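Local coordinates for protein fatty acid CoA ligase (Marinactinospora thermotolerans, PDB 6SQ8) that belongs to the ANL superfamily of AMP-binding enzymes, with an AMP-binding region followed by a smaller C-terminal domain, and binds adenosine monophosphate, at residues A[12-17]-A[30-35]; A[153-158]-A[170-175]; A[443-448]-A[473-478]; A[180-185]-A[210-215]; A[327-332]-A[353-358]. All blocks are in the same frame, centred on the assembly; numbering follows the deposited sequence.

Contact 1: residues A[12-17]-A[30-35]; sequences DGIGEV and RLRHQV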
# COMPACT_ATOMS: atom_id res chain seq x y z
N ASP A 12 17.55 -16.54 5.37
CA ASP A 12 17.67 -17.96 5.09
C ASP A 12 17.25 -18.24 3.65
O ASP A 12 17.78 -19.14 3.02
CB ASP A 12 16.83 -18.78 6.08
CG ASP A 12 17.55 -19.99 6.69
OD1 ASP A 12 18.74 -19.84 7.08
OD2 ASP A 12 16.92 -21.09 6.77
N GLY A 13 16.28 -17.48 3.15
CA GLY A 13 15.64 -17.73 1.84
C GLY A 13 16.50 -17.27 0.67
O GLY A 13 16.39 -17.82 -0.41
N ILE A 14 17.36 -16.27 0.89
CA ILE A 14 18.05 -15.53 -0.18
C ILE A 14 18.77 -16.50 -1.12
O ILE A 14 19.59 -17.30 -0.67
CB ILE A 14 19.03 -14.50 0.42
CG1 ILE A 14 18.29 -13.48 1.28
CG2 ILE A 14 19.86 -13.83 -0.66
CD1 ILE A 14 19.20 -12.53 2.04
N GLY A 15 18.49 -16.39 -2.42
CA GLY A 15 18.98 -17.33 -3.46
C GLY A 15 20.23 -16.83 -4.16
O GLY A 15 20.89 -15.93 -3.65
N GLU A 16 20.53 -17.40 -5.33
CA GLU A 16 21.75 -17.13 -6.11
C GLU A 16 21.84 -15.64 -6.42
O GLU A 16 22.84 -14.99 -6.08
CB GLU A 16 21.78 -17.94 -7.42
CG GLU A 16 22.21 -19.38 -7.25
CD GLU A 16 23.68 -19.56 -6.95
OE1 GLU A 16 24.49 -18.72 -7.43
OE2 GLU A 16 24.03 -20.53 -6.22
N VAL A 17 20.77 -15.09 -7.04
CA VAL A 17 20.70 -13.66 -7.40
C VAL A 17 19.55 -12.98 -6.64
O VAL A 17 18.40 -13.38 -6.74
CB VAL A 17 20.55 -13.47 -8.92
CG1 VAL A 17 20.50 -12.00 -9.31
CG2 VAL A 17 21.66 -14.16 -9.69
N ARG A 30 26.45 -11.32 -2.06
CA ARG A 30 26.85 -9.96 -1.88
C ARG A 30 25.85 -9.21 -0.99
O ARG A 30 26.24 -8.32 -0.22
CB ARG A 30 27.03 -9.27 -3.23
CG ARG A 30 27.65 -7.89 -3.10
CD ARG A 30 28.09 -7.38 -4.46
NE ARG A 30 28.20 -5.93 -4.46
CZ ARG A 30 27.85 -5.15 -5.47
NH1 ARG A 30 27.34 -5.69 -6.58
NH2 ARG A 30 28.06 -3.85 -5.38
N LEU A 31 24.57 -9.57 -1.09
CA LEU A 31 23.54 -8.93 -0.28
C LEU A 31 23.67 -9.38 1.18
O LEU A 31 23.59 -8.56 2.11
CB LEU A 31 22.15 -9.26 -0.84
CG LEU A 31 20.97 -8.81 0.02
CD1 LEU A 31 20.94 -7.30 0.19
CD2 LEU A 31 19.66 -9.31 -0.57
N ARG A 32 23.87 -10.70 1.37
CA ARG A 32 24.07 -11.28 2.70
C ARG A 32 25.21 -10.54 3.40
O ARG A 32 25.06 -10.08 4.54
CB ARG A 32 24.37 -12.78 2.60
CG ARG A 32 23.17 -13.67 2.31
CD ARG A 32 23.66 -15.03 1.82
NE ARG A 32 22.60 -15.98 1.49
CZ ARG A 32 21.75 -16.51 2.38
NH1 ARG A 32 21.90 -16.24 3.67
NH2 ARG A 32 20.74 -17.27 1.97
N HIS A 33 26.33 -10.39 2.66
CA HIS A 33 27.50 -9.67 3.12
C HIS A 33 27.12 -8.25 3.60
O HIS A 33 27.57 -7.81 4.67
CB HIS A 33 28.59 -9.67 2.03
CG HIS A 33 29.81 -8.89 2.42
ND1 HIS A 33 29.91 -7.51 2.27
CD2 HIS A 33 30.98 -9.29 2.98
CE1 HIS A 33 31.08 -7.10 2.71
NE2 HIS A 33 31.76 -8.17 3.16
N GLN A 34 26.30 -7.54 2.82
CA GLN A 34 25.92 -6.16 3.14
C GLN A 34 25.07 -6.09 4.41
O GLN A 34 25.15 -5.12 5.16
CB GLN A 34 25.21 -5.50 1.96
CG GLN A 34 26.12 -4.52 1.25
CD GLN A 34 26.08 -3.14 1.85
OE1 GLN A 34 25.13 -2.75 2.53
NE2 GLN A 34 27.11 -2.36 1.57
N VAL A 35 24.25 -7.11 4.64
CA VAL A 35 23.41 -7.14 5.83
C VAL A 35 24.33 -7.26 7.05
O VAL A 35 24.14 -6.54 8.04
CB VAL A 35 22.37 -8.27 5.78
CG1 VAL A 35 21.59 -8.35 7.08
CG2 VAL A 35 21.42 -8.11 4.60
O HOH W 1 22.65 -16.94 -1.05
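The carbonyl oxygen of Ile14 is gripped by two donors, the guanidinium of Arg32 and water 1. The contact joins the C-terminal end of helix 5-13 to helix 28-44 in the AMP-binding region: Ile14 is the first residue to leave helical geometry after helix 5-13, and Arg32 reaches over from helix 28-44. Arg32 NH2 donates to Ile14 O at 2.9 Å, with an N-H...O angle of 152°; it arrives on a lone pair in the carbonyl plane, and the oxygen lies close to the guanidinium plane. Water 1 donates to the same oxygen and accepts from Arg32 NE, so one arginine holds it both directly and through water. Arginine suits the place because its chain, extended from CG to NE, spans the gap while its several N-H groups serve two partners at once, and its positive charge probably also suits the negative end of the helix dipole. Ile14 contributes more than its oxygen. Its CB lies over one face of the guanidinium, 3.6 Å from Arg32 NH2, giving the flat group an apolar floor. Further along, the branched isoleucine crosses Leu31 at about a right angle, and Ile14 CD1 meets Leu31 CD2 at 4.2 Å.

Contact 2: residues A[153-158]-A[170-175]; sequences EGIAVV and GVAHSS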
# COMPACT_ATOMS: atom_id res chain seq x y z
N GLU A 153 9.91 -6.06 22.57
CA GLU A 153 8.45 -6.16 22.37
C GLU A 153 8.12 -6.73 20.99
O GLU A 153 6.97 -6.67 20.57
CB GLU A 153 7.74 -4.83 22.68
CG GLU A 153 8.56 -3.58 22.48
CD GLU A 153 8.42 -2.57 23.59
OE1 GLU A 153 9.19 -2.71 24.54
OE2 GLU A 153 7.55 -1.65 23.51
N GLY A 154 9.10 -7.33 20.31
CA GLY A 154 8.88 -8.15 19.11
C GLY A 154 8.44 -7.37 17.86
O GLY A 154 7.86 -7.94 16.94
N ILE A 155 8.75 -6.07 17.82
CA ILE A 155 8.32 -5.18 16.74
C ILE A 155 9.38 -5.17 15.63
O ILE A 155 10.59 -5.05 15.89
CB ILE A 155 8.05 -3.77 17.30
CG1 ILE A 155 7.03 -3.83 18.44
CG2 ILE A 155 7.60 -2.82 16.19
CD1 ILE A 155 5.75 -4.56 18.10
N ALA A 156 8.89 -5.33 14.39
CA ALA A 156 9.73 -5.37 13.19
C ALA A 156 9.69 -4.02 12.48
O ALA A 156 10.70 -3.59 11.93
CB ALA A 156 9.26 -6.48 12.29
N VAL A 157 8.51 -3.39 12.46
CA VAL A 157 8.24 -2.19 11.68
C VAL A 157 7.32 -1.27 12.47
O VAL A 157 6.37 -1.74 13.10
CB VAL A 157 7.60 -2.51 10.32
CG1 VAL A 157 7.22 -1.24 9.57
CG2 VAL A 157 8.47 -3.41 9.46
N VAL A 158 7.60 0.04 12.39
CA VAL A 158 6.62 1.06 12.70
C VAL A 158 6.50 1.97 11.48
O VAL A 158 7.49 2.46 10.98
CB VAL A 158 6.94 1.85 13.98
CG1 VAL A 158 5.86 2.87 14.28
CG2 VAL A 158 7.15 0.93 15.17
N GLY A 170 1.57 5.78 14.73
CA GLY A 170 2.57 4.81 14.29
C GLY A 170 2.06 3.39 14.42
O GLY A 170 1.90 2.89 15.52
N VAL A 171 1.81 2.74 13.29
CA VAL A 171 1.36 1.35 13.27
C VAL A 171 2.56 0.45 13.56
O VAL A 171 3.49 0.41 12.78
CB VAL A 171 0.72 0.98 11.92
CG1 VAL A 171 0.57 -0.52 11.77
CG2 VAL A 171 -0.60 1.69 11.68
N ALA A 172 2.48 -0.31 14.65
CA ALA A 172 3.52 -1.26 15.03
C ALA A 172 3.13 -2.66 14.58
O ALA A 172 2.09 -3.18 15.00
CB ALA A 172 3.72 -1.23 16.53
N HIS A 173 3.99 -3.27 13.76
CA HIS A 173 3.79 -4.63 13.28
C HIS A 173 4.84 -5.57 13.90
O HIS A 173 6.05 -5.28 13.89
CB HIS A 173 3.85 -4.68 11.75
CG HIS A 173 2.50 -4.58 11.11
ND1 HIS A 173 2.09 -3.44 10.44
CD2 HIS A 173 1.47 -5.45 11.10
CE1 HIS A 173 0.85 -3.62 10.02
NE2 HIS A 173 0.44 -4.85 10.41
N SER A 174 4.36 -6.71 14.40
CA SER A 174 5.20 -7.68 15.05
C SER A 174 6.03 -8.42 14.01
O SER A 174 5.69 -8.48 12.83
CB SER A 174 4.37 -8.64 15.87
OG SER A 174 3.87 -9.70 15.06
N SER A 175 7.14 -9.01 14.47
CA SER A 175 7.94 -9.90 13.65
C SER A 175 7.09 -11.10 13.21
O SER A 175 7.32 -11.65 12.13
CB SER A 175 9.19 -10.33 14.36
OG SER A 175 10.07 -9.23 14.54
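Val158 and Ala172, a non-hydrogen-bonded pair of this antiparallel hairpin, put their side chains side by side on one face; Val157 and His173, a hydrogen-bonded pair, share the other. Val158 CG2 lies 4.3 Å from Ala172 CB. Ile155 CD1 approaches the same methyl, Ala172 CB, to 4.2 Å; alanine is small enough to take both branched neighbours. Val158 CG1, anti to its backbone N, lies 3.8 Å from Gly170 CA, where glycine has no side chain to interfere. The His173 ring leads away from Val157, and its side chain comes within about 4 Å of bound EQ2. A classic beta bulge sets two residues, Ala156 and Val157, opposite the single His173: Ala156 N donates to His173 O at 2.9 Å, whereas the bond from Val157 N is weak. Past the bulge, His173 N donates nearly straight (173°) to Val157 O. At the other end Ser175 N donates to Gly154 O at 2.8 Å. Ser174 OG caps helix 175-189 by accepting from Ala177 N, a usual role for serine at an N-cap. Strand 170-174 is central in its three-stranded sheet, between strands 155-160 and 359-360, and Met178 of the following helix covers Ala156 and Val157.

Contact 3: residues A[443-448]-A[473-478]; sequences VVVADG and VEFVRS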
# COMPACT_ATOMS: atom_id res chain seq x y z
N VAL A 443 -15.53 14.87 -11.82
CA VAL A 443 -15.45 13.89 -12.86
C VAL A 443 -14.27 14.22 -13.76
O VAL A 443 -14.09 15.34 -14.15
CB VAL A 443 -16.77 13.83 -13.65
CG1 VAL A 443 -16.61 13.07 -14.96
CG2 VAL A 443 -17.87 13.21 -12.81
N VAL A 444 -13.46 13.21 -14.05
CA VAL A 444 -12.43 13.28 -15.05
C VAL A 444 -12.95 12.63 -16.33
O VAL A 444 -13.37 11.49 -16.39
CB VAL A 444 -11.13 12.63 -14.58
CG1 VAL A 444 -10.03 12.77 -15.61
CG2 VAL A 444 -10.69 13.20 -13.24
N VAL A 445 -12.85 13.41 -17.39
CA VAL A 445 -13.42 13.14 -18.65
C VAL A 445 -12.34 12.43 -19.47
O VAL A 445 -11.16 12.62 -19.20
CB VAL A 445 -13.84 14.50 -19.23
CG1 VAL A 445 -13.33 14.76 -20.63
CG2 VAL A 445 -15.34 14.69 -19.10
N ALA A 446 -12.75 11.66 -20.48
CA ALA A 446 -11.83 10.94 -21.36
C ALA A 446 -11.11 11.91 -22.32
O ALA A 446 -11.68 12.92 -22.71
CB ALA A 446 -12.59 9.90 -22.12
N ASP A 447 -9.85 11.58 -22.67
CA ASP A 447 -9.14 12.01 -23.92
C ASP A 447 -9.54 13.43 -24.32
O ASP A 447 -8.96 14.39 -23.85
CB ASP A 447 -9.41 11.06 -25.10
N GLY A 448 -10.49 13.55 -25.24
CA GLY A 448 -10.97 14.88 -25.71
C GLY A 448 -12.48 14.95 -25.76
O GLY A 448 -13.03 15.53 -26.66
N VAL A 473 -22.04 18.66 -10.69
CA VAL A 473 -21.07 17.89 -11.43
C VAL A 473 -20.00 18.85 -11.97
O VAL A 473 -20.33 19.73 -12.74
CB VAL A 473 -21.73 17.10 -12.57
CG1 VAL A 473 -20.70 16.39 -13.45
CG2 VAL A 473 -22.74 16.09 -12.04
N GLU A 474 -18.75 18.66 -11.57
CA GLU A 474 -17.63 19.49 -11.97
C GLU A 474 -16.63 18.64 -12.76
O GLU A 474 -16.20 17.60 -12.26
CB GLU A 474 -16.95 20.02 -10.71
CG GLU A 474 -17.55 21.32 -10.25
CD GLU A 474 -16.89 22.45 -11.01
OE1 GLU A 474 -15.62 22.45 -11.08
OE2 GLU A 474 -17.63 23.29 -11.56
N PHE A 475 -16.23 19.11 -13.93
CA PHE A 475 -15.22 18.43 -14.72
C PHE A 475 -13.84 18.98 -14.36
O PHE A 475 -13.64 20.17 -14.34
CB PHE A 475 -15.52 18.55 -16.22
CG PHE A 475 -16.82 17.92 -16.67
CD1 PHE A 475 -17.07 16.59 -16.40
CD2 PHE A 475 -17.79 18.65 -17.33
CE1 PHE A 475 -18.26 15.99 -16.80
CE2 PHE A 475 -18.98 18.06 -17.72
CZ PHE A 475 -19.21 16.73 -17.46
N VAL A 476 -12.90 18.08 -14.06
CA VAL A 476 -11.59 18.42 -13.51
C VAL A 476 -10.53 17.61 -14.26
O VAL A 476 -10.85 16.57 -14.85
CB VAL A 476 -11.57 18.13 -12.00
CG1 VAL A 476 -12.55 19.00 -11.23
CG2 VAL A 476 -11.85 16.67 -11.69
N ARG A 477 -9.28 18.09 -14.26
CA ARG A 477 -8.24 17.46 -15.07
C ARG A 477 -7.81 16.15 -14.41
O ARG A 477 -7.53 15.17 -15.10
CB ARG A 477 -7.08 18.41 -15.40
CG ARG A 477 -6.26 18.91 -14.23
CD ARG A 477 -5.18 19.87 -14.72
NE ARG A 477 -4.23 19.23 -15.63
CZ ARG A 477 -4.25 19.31 -16.96
NH1 ARG A 477 -5.17 20.04 -17.58
NH2 ARG A 477 -3.33 18.67 -17.66
N SER A 478 -7.81 16.11 -13.07
CA SER A 478 -7.50 14.86 -12.34
C SER A 478 -8.11 14.89 -10.94
O SER A 478 -8.52 15.93 -10.45
CB SER A 478 -6.01 14.66 -12.25
OG SER A 478 -5.45 15.57 -11.32
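Val443 is the buried apolar centre, and the ring of Phe475 lies alongside it. The pair belongs to a beta-alpha-beta unit of the C-terminal domain, in which strand 438-445 and strand 472-475 run parallel with helix 453-463 between them in the chain. Val443 and Phe475 are bridge partners on the same face and point the same way; Val443 CG1 comes to the edge of the ring, 3.8 Å from Phe475 CE1. Val445 crosses obliquely, its CG2 3.7 Å from Phe475 CD1. The aromatic ring is long enough to touch both valines, and Pro453 and Leu456 of the helix pack on it too. Beta-branched valine fits an extended strand and offers two methyls in different directions: Val443 turns CG2 toward Val473 CG1, at 4.3 Å. Farther along, Val444 CG2 meets Val476 CG2 at 4.0 Å and also rests on Ser478 CA, where segment 473-478 reaches the surface. At the polar edge the Glu474 side chain leads away from segment 443-448, and its carboxylate has a long, weak ion pair to Arg472. Its backbone serves the pairing instead, Glu474 O accepting from Val443 N at 2.8 Å. The next bond runs the other way: Val476 N donates to Val443 O at 3.0 Å, an oxygen that also receives a CA-H contact from Phe475.

Contact 4: residues A[180-185]-A[210-215]; sequences ACVDAA and AQCTLA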
# COMPACT_ATOMS: atom_id res chain seq x y z
N ALA A 180 3.88 -13.87 8.85
CA ALA A 180 2.61 -14.33 8.32
C ALA A 180 2.39 -13.76 6.92
O ALA A 180 1.83 -14.44 6.05
CB ALA A 180 1.48 -13.97 9.26
N CYS A 181 2.84 -12.51 6.70
CA CYS A 181 2.71 -11.84 5.41
C CYS A 181 3.45 -12.61 4.32
O CYS A 181 3.02 -12.59 3.18
CB CYS A 181 3.23 -10.41 5.47
SG CYS A 181 2.15 -9.32 6.44
N VAL A 182 4.54 -13.28 4.66
CA VAL A 182 5.25 -14.08 3.66
C VAL A 182 4.33 -15.22 3.20
O VAL A 182 4.22 -15.51 2.00
CB VAL A 182 6.61 -14.59 4.17
CG1 VAL A 182 7.34 -15.40 3.11
CG2 VAL A 182 7.50 -13.44 4.64
N ASP A 183 3.65 -15.85 4.16
CA ASP A 183 2.78 -17.00 3.88
C ASP A 183 1.58 -16.55 3.03
O ASP A 183 1.18 -17.24 2.08
CB ASP A 183 2.38 -17.71 5.17
CG ASP A 183 3.56 -18.30 5.94
OD1 ASP A 183 4.29 -19.11 5.35
OD2 ASP A 183 3.72 -17.93 7.14
N ALA A 184 1.02 -15.39 3.39
CA ALA A 184 -0.03 -14.74 2.62
C ALA A 184 0.46 -14.46 1.19
O ALA A 184 -0.21 -14.86 0.22
CB ALA A 184 -0.45 -13.48 3.32
N ALA A 185 1.63 -13.83 1.07
CA ALA A 185 2.20 -13.51 -0.24
C ALA A 185 2.30 -14.78 -1.09
O ALA A 185 1.96 -14.75 -2.26
CB ALA A 185 3.56 -12.85 -0.09
N ALA A 210 9.69 -6.92 -1.11
CA ALA A 210 11.06 -7.28 -1.38
C ALA A 210 11.48 -8.42 -0.43
O ALA A 210 12.11 -9.39 -0.85
CB ALA A 210 11.96 -6.08 -1.24
N GLN A 211 11.10 -8.29 0.84
CA GLN A 211 11.43 -9.30 1.85
C GLN A 211 10.73 -10.62 1.53
O GLN A 211 11.36 -11.68 1.59
CB GLN A 211 11.12 -8.78 3.26
CG GLN A 211 12.19 -7.81 3.75
CD GLN A 211 12.06 -7.42 5.20
OE1 GLN A 211 10.99 -7.48 5.81
NE2 GLN A 211 13.18 -6.95 5.74
N CYS A 212 9.43 -10.57 1.17
CA CYS A 212 8.70 -11.75 0.73
C CYS A 212 9.43 -12.41 -0.45
O CYS A 212 9.58 -13.61 -0.50
CB CYS A 212 7.28 -11.40 0.34
SG CYS A 212 6.27 -10.92 1.76
N THR A 213 9.89 -11.60 -1.39
CA THR A 213 10.55 -12.08 -2.59
C THR A 213 11.85 -12.78 -2.21
O THR A 213 12.14 -13.89 -2.70
CB THR A 213 10.77 -10.94 -3.59
OG1 THR A 213 9.47 -10.45 -3.88
CG2 THR A 213 11.49 -11.36 -4.85
N LEU A 214 12.64 -12.15 -1.33
CA LEU A 214 13.92 -12.73 -0.92
C LEU A 214 13.68 -14.05 -0.18
O LEU A 214 14.33 -15.05 -0.48
CB LEU A 214 14.68 -11.73 -0.05
CG LEU A 214 15.28 -10.54 -0.78
CD1 LEU A 214 15.87 -9.53 0.19
CD2 LEU A 214 16.35 -10.98 -1.76
N ALA A 215 12.71 -14.06 0.74
CA ALA A 215 12.49 -15.16 1.66
C ALA A 215 12.07 -16.43 0.92
O ALA A 215 12.26 -17.53 1.42
CB ALA A 215 11.43 -14.77 2.66
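The sulfur of Cys212 marks the close-packed part of this contact. With SG anti to the carbonyl carbon (chi1 -69°), the cysteine projects from helix 205-215 against Val182 and Ala185, which lie about one turn apart on the partner helix. Cys212 SG lies 3.8 Å from Ala185 CB and equally far from Val182 CA, with Val182 CG2 at 4.0 Å. The small methyl of Ala185 lets the sulfur come near the helix backbone, and Val182 and Cys212 have their CA atoms only 5.1 Å apart. No hydrogen bond crosses here; the interaction is apolar, and cysteine suits it as a compact, polarisable group. The two helices belong to the AMP-binding region and cross steeply, at -75°, with segment axes approaching to 9.5 Å, so they touch over a short length; the crossing sits beside the ligand, the Cys181 side chain being about 4 Å from bound EQ2. Away from the crossing the packing thins. Val182 spreads its other branch toward the end of the second helix, where CG1 finds Ala215 CB at 4.2 Å, and Ala215 is itself partly exposed. Farther round, Asp183 has its CB directed away from the partner helix; it is exposed, and OD1 makes a salt bridge to Arg9 of helix 5-13.

Contact 5: residues A[327-332]-A[353-358]; sequences PHVEVE and SPMTMS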
# COMPACT_ATOMS: atom_id res chain seq x y z
N PRO A 327 -6.17 -16.74 3.31
CA PRO A 327 -6.12 -17.76 4.35
C PRO A 327 -5.71 -17.14 5.70
O PRO A 327 -4.75 -16.36 5.75
CB PRO A 327 -5.05 -18.75 3.85
CG PRO A 327 -4.98 -18.53 2.36
CD PRO A 327 -5.31 -17.07 2.16
N HIS A 328 -6.48 -17.48 6.74
CA HIS A 328 -6.27 -17.12 8.14
C HIS A 328 -6.83 -15.72 8.40
O HIS A 328 -6.67 -15.21 9.52
CB HIS A 328 -4.80 -17.25 8.59
CG HIS A 328 -4.16 -18.54 8.17
ND1 HIS A 328 -4.50 -19.75 8.73
CD2 HIS A 328 -3.20 -18.81 7.25
CE1 HIS A 328 -3.77 -20.71 8.18
NE2 HIS A 328 -2.99 -20.17 7.26
N VAL A 329 -7.49 -15.12 7.40
CA VAL A 329 -8.09 -13.81 7.56
C VAL A 329 -9.60 -13.98 7.77
O VAL A 329 -10.32 -14.36 6.86
CB VAL A 329 -7.79 -12.87 6.37
CG1 VAL A 329 -8.33 -11.47 6.61
CG2 VAL A 329 -6.31 -12.81 6.08
N GLU A 330 -10.03 -13.69 9.00
CA GLU A 330 -11.41 -13.68 9.38
C GLU A 330 -11.96 -12.28 9.15
O GLU A 330 -11.35 -11.31 9.53
CB GLU A 330 -11.55 -14.09 10.85
CG GLU A 330 -10.90 -15.43 11.18
CD GLU A 330 -10.81 -15.78 12.66
OE1 GLU A 330 -11.90 -15.96 13.30
OE2 GLU A 330 -9.67 -15.81 13.19
N VAL A 331 -13.12 -12.18 8.49
CA VAL A 331 -13.78 -10.92 8.24
C VAL A 331 -15.23 -11.01 8.72
O VAL A 331 -15.91 -11.99 8.45
CB VAL A 331 -13.74 -10.54 6.75
CG1 VAL A 331 -14.40 -9.19 6.51
CG2 VAL A 331 -12.32 -10.53 6.21
N GLU A 332 -15.68 -9.98 9.44
CA GLU A 332 -17.07 -9.83 9.79
C GLU A 332 -17.57 -8.48 9.28
O GLU A 332 -16.78 -7.54 9.15
CB GLU A 332 -17.28 -9.90 11.30
CG GLU A 332 -17.40 -11.32 11.83
CD GLU A 332 -17.57 -11.42 13.33
OE1 GLU A 332 -17.60 -10.37 14.03
OE2 GLU A 332 -17.65 -12.56 13.80
N SER A 353 -6.68 -11.55 12.11
CA SER A 353 -5.68 -12.32 11.36
C SER A 353 -4.32 -12.25 12.05
O SER A 353 -4.05 -11.32 12.80
CB SER A 353 -5.57 -11.85 9.93
OG SER A 353 -4.55 -10.87 9.79
N PRO A 354 -3.42 -13.22 11.76
CA PRO A 354 -2.04 -13.15 12.23
C PRO A 354 -1.20 -12.00 11.65
O PRO A 354 -0.06 -11.86 12.04
CB PRO A 354 -1.41 -14.47 11.73
CG PRO A 354 -2.25 -14.87 10.56
CD PRO A 354 -3.66 -14.42 10.95
N MET A 355 -1.77 -11.21 10.73
CA MET A 355 -1.04 -10.15 10.05
C MET A 355 -1.39 -8.79 10.64
O MET A 355 -0.74 -7.80 10.30
CB MET A 355 -1.33 -10.17 8.55
CG MET A 355 -0.65 -11.33 7.85
SD MET A 355 -1.06 -11.44 6.11
CE MET A 355 -2.76 -12.00 6.21
N THR A 356 -2.38 -8.71 11.53
CA THR A 356 -2.82 -7.40 12.03
C THR A 356 -1.77 -6.81 12.98
O THR A 356 -1.00 -7.54 13.62
CB THR A 356 -4.16 -7.47 12.76
OG1 THR A 356 -4.02 -8.30 13.91
CG2 THR A 356 -5.25 -7.98 11.85
N MET A 357 -1.80 -5.48 13.05
CA MET A 357 -0.92 -4.66 13.87
C MET A 357 -0.98 -5.15 15.32
O MET A 357 -1.94 -5.77 15.72
CB MET A 357 -1.33 -3.18 13.80
CG MET A 357 -2.58 -2.86 14.61
SD MET A 357 -3.12 -1.13 14.70
CE MET A 357 -1.58 -0.29 14.34
N SER A 358 0.08 -4.86 16.08
CA SER A 358 0.09 -5.02 17.53
C SER A 358 -0.68 -3.87 18.17
O SER A 358 -1.33 -4.04 19.18
CB SER A 358 1.49 -5.08 18.06
OG SER A 358 2.18 -6.20 17.52
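Residues 353-356 form a type I beta turn directly after strand 347-352, set against the entry to strand 330-334, where Val329 and Ser353 have their CA atoms 4.7 Å apart. No hydrogen bond crosses between the two segments; side chains and one backbone carbonyl make the contact. His328, with positive phi (83°), turns its CB toward the ring of Pro354, whose CD lies 3.9 Å from His328 CB. The carbonyl of His328 also faces the turn: Pro354 CD lies 3.4 Å from His328 O, and Ser353 brings a CA-H toward the same oxygen. Proline fits the second position of such a turn because its ring fixes phi near the value required, -65° here. Strands 330-334 and 347-352 pair antiparallel, so the contact continues their association beyond the last paired residues, close to where Glu330 makes a salt bridge to Arg352. Within the turn, Ser353 OG accepts from Met355 N at 3.0 Å, an ST turn. Serine has a short side chain that can fold back onto its own backbone in this way. Met355, by contrast, is long and flexible: bent at chi3 (-72°), it crosses Val329 at about a right angle and sets CE 3.6 Å from Val329 CG2. The same side chain also packs on helix 175-189 and touches Ala303 and Phe304, two residues of the EQ2 pocket.

Contacts 1, 2, 4 and 5 follow one another along the AMP-binding region; contact 3 comes last, in the C-terminal domain, its centre 38 to 48 Å from the others. Contacts 2, 4 and 5 cluster with centres 15 to 16 Å apart. Strand 170-174 of contact 2 leads directly into helix 175-189 of contact 4. Met355 of contact 5 packs on Ala180, Cys181 and Ala184 of that helix, while Ser358 N probably bonds to Ala172 O of contact 2. The side chains of His173 and Cys181 come within about 4 Å of bound EQ2, that of Met355 within about 7 Å. Contact 1, its centre 15 Å from that of contact 4, joins through Leu214 of contact 4, which touches Ile14 and Leu31.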